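Local coordinates for dual function macrocyclase-peptidase POPB (Galerina marginata, PDB 5N4B), which cleaves peptides after proline and closes them into macrocycles during the biosynthesis of amanitin toxins, at residues K75-R80 with R102-Q107. The protein carries 1 engineered substitution. Numbering follows the deposited sequence.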
loop_
_atom_site.group_PDB
_atom_site.type_symbol
_atom_site.label_atom_id
_atom_site.label_comp_id
_atom_site.label_asym_id
_atom_site.label_seq_id
_atom_site.Cartn_x
_atom_site.Cartn_y
_atom_site.Cartn_z
ATOM N N LYS A 75 -23.954 10.787 3.312
ATOM C CA LYS A 75 -22.934 11.834 3.429
ATOM C C LYS A 75 -21.617 11.390 2.786
ATOM O O LYS A 75 -20.944 12.186 2.130
ATOM C CB LYS A 75 -22.678 12.158 4.904
ATOM C CG LYS A 75 -23.855 12.773 5.667
ATOM C CD LYS A 75 -23.528 12.859 7.180
ATOM C CE LYS A 75 -24.706 13.359 8.025
ATOM N NZ LYS A 75 -25.085 14.727 7.686
ATOM N N PHE A 76 -21.237 10.133 2.972
ATOM C CA PHE A 76 -19.950 9.640 2.480
ATOM C C PHE A 76 -19.961 9.510 0.958
ATOM O O PHE A 76 -18.972 9.830 0.299
ATOM C CB PHE A 76 -19.623 8.280 3.091
ATOM C CG PHE A 76 -19.266 8.309 4.579
ATOM C CD1 PHE A 76 -19.025 9.487 5.233
ATOM C CD2 PHE A 76 -19.191 7.129 5.279
ATOM C CE1 PHE A 76 -18.625 9.482 6.584
ATOM C CE2 PHE A 76 -18.827 7.102 6.653
ATOM C CZ PHE A 76 -18.559 8.273 7.284
ATOM N N ARG A 77 -21.042 8.980 0.398
ATOM C CA ARG A 77 -21.140 8.912 -1.055
ATOM C C ARG A 77 -20.999 10.290 -1.667
ATOM O O ARG A 77 -20.257 10.473 -2.629
ATOM C CB ARG A 77 -22.481 8.303 -1.434
ATOM C CG ARG A 77 -22.600 7.896 -2.898
ATOM C CD ARG A 77 -23.991 7.367 -3.272
ATOM N NE ARG A 77 -24.455 6.236 -2.411
ATOM C CZ ARG A 77 -25.364 6.313 -1.477
ATOM N NH1 ARG A 77 -25.991 7.452 -1.198
ATOM N NH2 ARG A 77 -25.694 5.215 -0.810
ATOM N N ALA A 78 -21.671 11.288 -1.084
ATOM C CA ALA A 78 -21.547 12.647 -1.613
ATOM C C ALA A 78 -20.120 13.153 -1.500
ATOM O O ALA A 78 -19.613 13.817 -2.407
ATOM C CB ALA A 78 -22.534 13.569 -0.912
ATOM N N SER A 79 -19.459 12.844 -0.392
ATOM C CA SER A 79 -18.093 13.321 -0.195
ATOM C C SER A 79 -17.123 12.735 -1.205
ATOM O O SER A 79 -16.100 13.359 -1.486
ATOM C CB SER A 79 -17.625 13.053 1.240
ATOM O OG SER A 79 -17.138 11.755 1.423
ATOM N N ARG A 80 -17.402 11.568 -1.750
ATOM C CA ARG A 80 -16.563 10.914 -2.760
ATOM C C ARG A 80 -16.927 11.340 -4.176
ATOM O O ARG A 80 -16.182 11.060 -5.102
ATOM C CB ARG A 80 -16.698 9.391 -2.634
ATOM C CG ARG A 80 -16.108 8.818 -1.374
ATOM C CD ARG A 80 -14.704 8.394 -1.501
ATOM N NE ARG A 80 -14.525 7.380 -2.549
ATOM C CZ ARG A 80 -13.848 6.250 -2.402
ATOM N NH1 ARG A 80 -13.771 5.421 -3.424
ATOM N NH2 ARG A 80 -13.228 5.974 -1.253
ATOM N N ARG A 102 -14.943 9.990 -13.262
ATOM C CA ARG A 102 -16.050 10.930 -13.201
ATOM C C ARG A 102 -16.475 11.240 -11.776
ATOM O O ARG A 102 -17.093 12.295 -11.549
ATOM C CB ARG A 102 -17.247 10.413 -14.014
ATOM C CG ARG A 102 -16.969 10.354 -15.505
ATOM C CD ARG A 102 -17.963 9.438 -16.280
ATOM N NE ARG A 102 -19.352 9.885 -16.200
ATOM C CZ ARG A 102 -19.907 10.728 -17.068
ATOM N NH1 ARG A 102 -19.249 11.226 -18.097
ATOM N NH2 ARG A 102 -21.188 11.045 -16.919
ATOM N N GLY A 103 -16.199 10.345 -10.835
ATOM C CA GLY A 103 -16.441 10.583 -9.412
ATOM C C GLY A 103 -16.556 9.305 -8.605
ATOM O O GLY A 103 -15.878 9.144 -7.590
ATOM N N LEU A 104 -17.431 8.396 -9.061
ATOM C CA LEU A 104 -17.772 7.181 -8.340
ATOM C C LEU A 104 -17.516 5.938 -9.161
ATOM O O LEU A 104 -18.035 4.871 -8.828
ATOM C CB LEU A 104 -19.212 7.228 -7.851
ATOM C CG LEU A 104 -19.525 8.360 -6.860
ATOM C CD1 LEU A 104 -21.018 8.485 -6.626
ATOM C CD2 LEU A 104 -18.770 8.196 -5.567
ATOM N N GLN A 105 -16.726 6.024 -10.223
ATOM C CA GLN A 105 -16.423 4.825 -11.012
ATOM C C GLN A 105 -15.489 3.904 -10.245
ATOM O O GLN A 105 -14.574 4.337 -9.534
ATOM C CB GLN A 105 -15.824 5.217 -12.373
ATOM C CG GLN A 105 -16.728 6.085 -13.258
ATOM C CD GLN A 105 -16.022 6.439 -14.494
ATOM O OE1 GLN A 105 -15.331 7.449 -14.569
ATOM N NE2 GLN A 105 -16.213 5.635 -15.528
ATOM N N SER A 106 -15.697 2.612 -10.448
ATOM C CA SER A 106 -14.928 1.635 -9.694
ATOM C C SER A 106 -13.506 1.546 -10.200
ATOM O O SER A 106 -12.599 1.222 -9.432
ATOM C CB SER A 106 -15.590 0.278 -9.769
ATOM O OG SER A 106 -16.808 0.305 -9.009
ATOM N N GLN A 107 -13.295 1.839 -11.481
ATOM C CA GLN A 107 -11.951 1.919 -12.044
ATOM C C GLN A 107 -11.877 3.202 -12.871
ATOM O O GLN A 107 -12.802 3.519 -13.628
ATOM C CB GLN A 107 -11.566 0.717 -12.917
ATOM C CG GLN A 107 -11.639 -0.647 -12.224
ATOM C CD GLN A 107 -11.216 -1.791 -13.113
ATOM O OE1 GLN A 107 -10.030 -1.982 -13.365
ATOM N NE2 GLN A 107 -12.175 -2.546 -13.567
HETATM O O HOH W 1 -15.061 7.565 -5.343
HETATM O O HOH W 2 -13.765 5.751 -6.618
#
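The carbonyl oxygen of G103 is gripped twice: water 1 donates to it over 2.9 Å, and K84 NZ adds a second hydrogen bond. The same water accepts from R80 NE at 2.9 Å, lying at the edge of the guanidinium and in its plane, so the helix and the loop are joined through solvent. Arginine suits this place because its chain, bent at chi2 (-92°) and chi3, brings NE and NH1 to the waters between helix and loop; NH1 gives to water 2, which makes a weak bond to Q105 O. The backbone oxygens R80 O and G103 O, both acceptors, approach to 3.2 Å, a repulsion the nearby K84 probably eases. At the positive phi of G103, 158°, a CB would press on the carbonyl oxygen of R102, and glycine has none. Direct packing falls to L104, whose branched apolar end sets two methyls against the aliphatic parts of two arginines: CD2 lies 3.8 Å from R80 CB, while CD1 meets R77 CG at 4.1 Å, the side chains of R77 and L104 crossing at about a right angle. Thus the C-terminal part of helix 68-80 meets the loop linking strands 96-101 and 109-113 of a four-stranded propeller blade, where R77, R80 and S106 also contact helix 705-722 of the hydrolase domain.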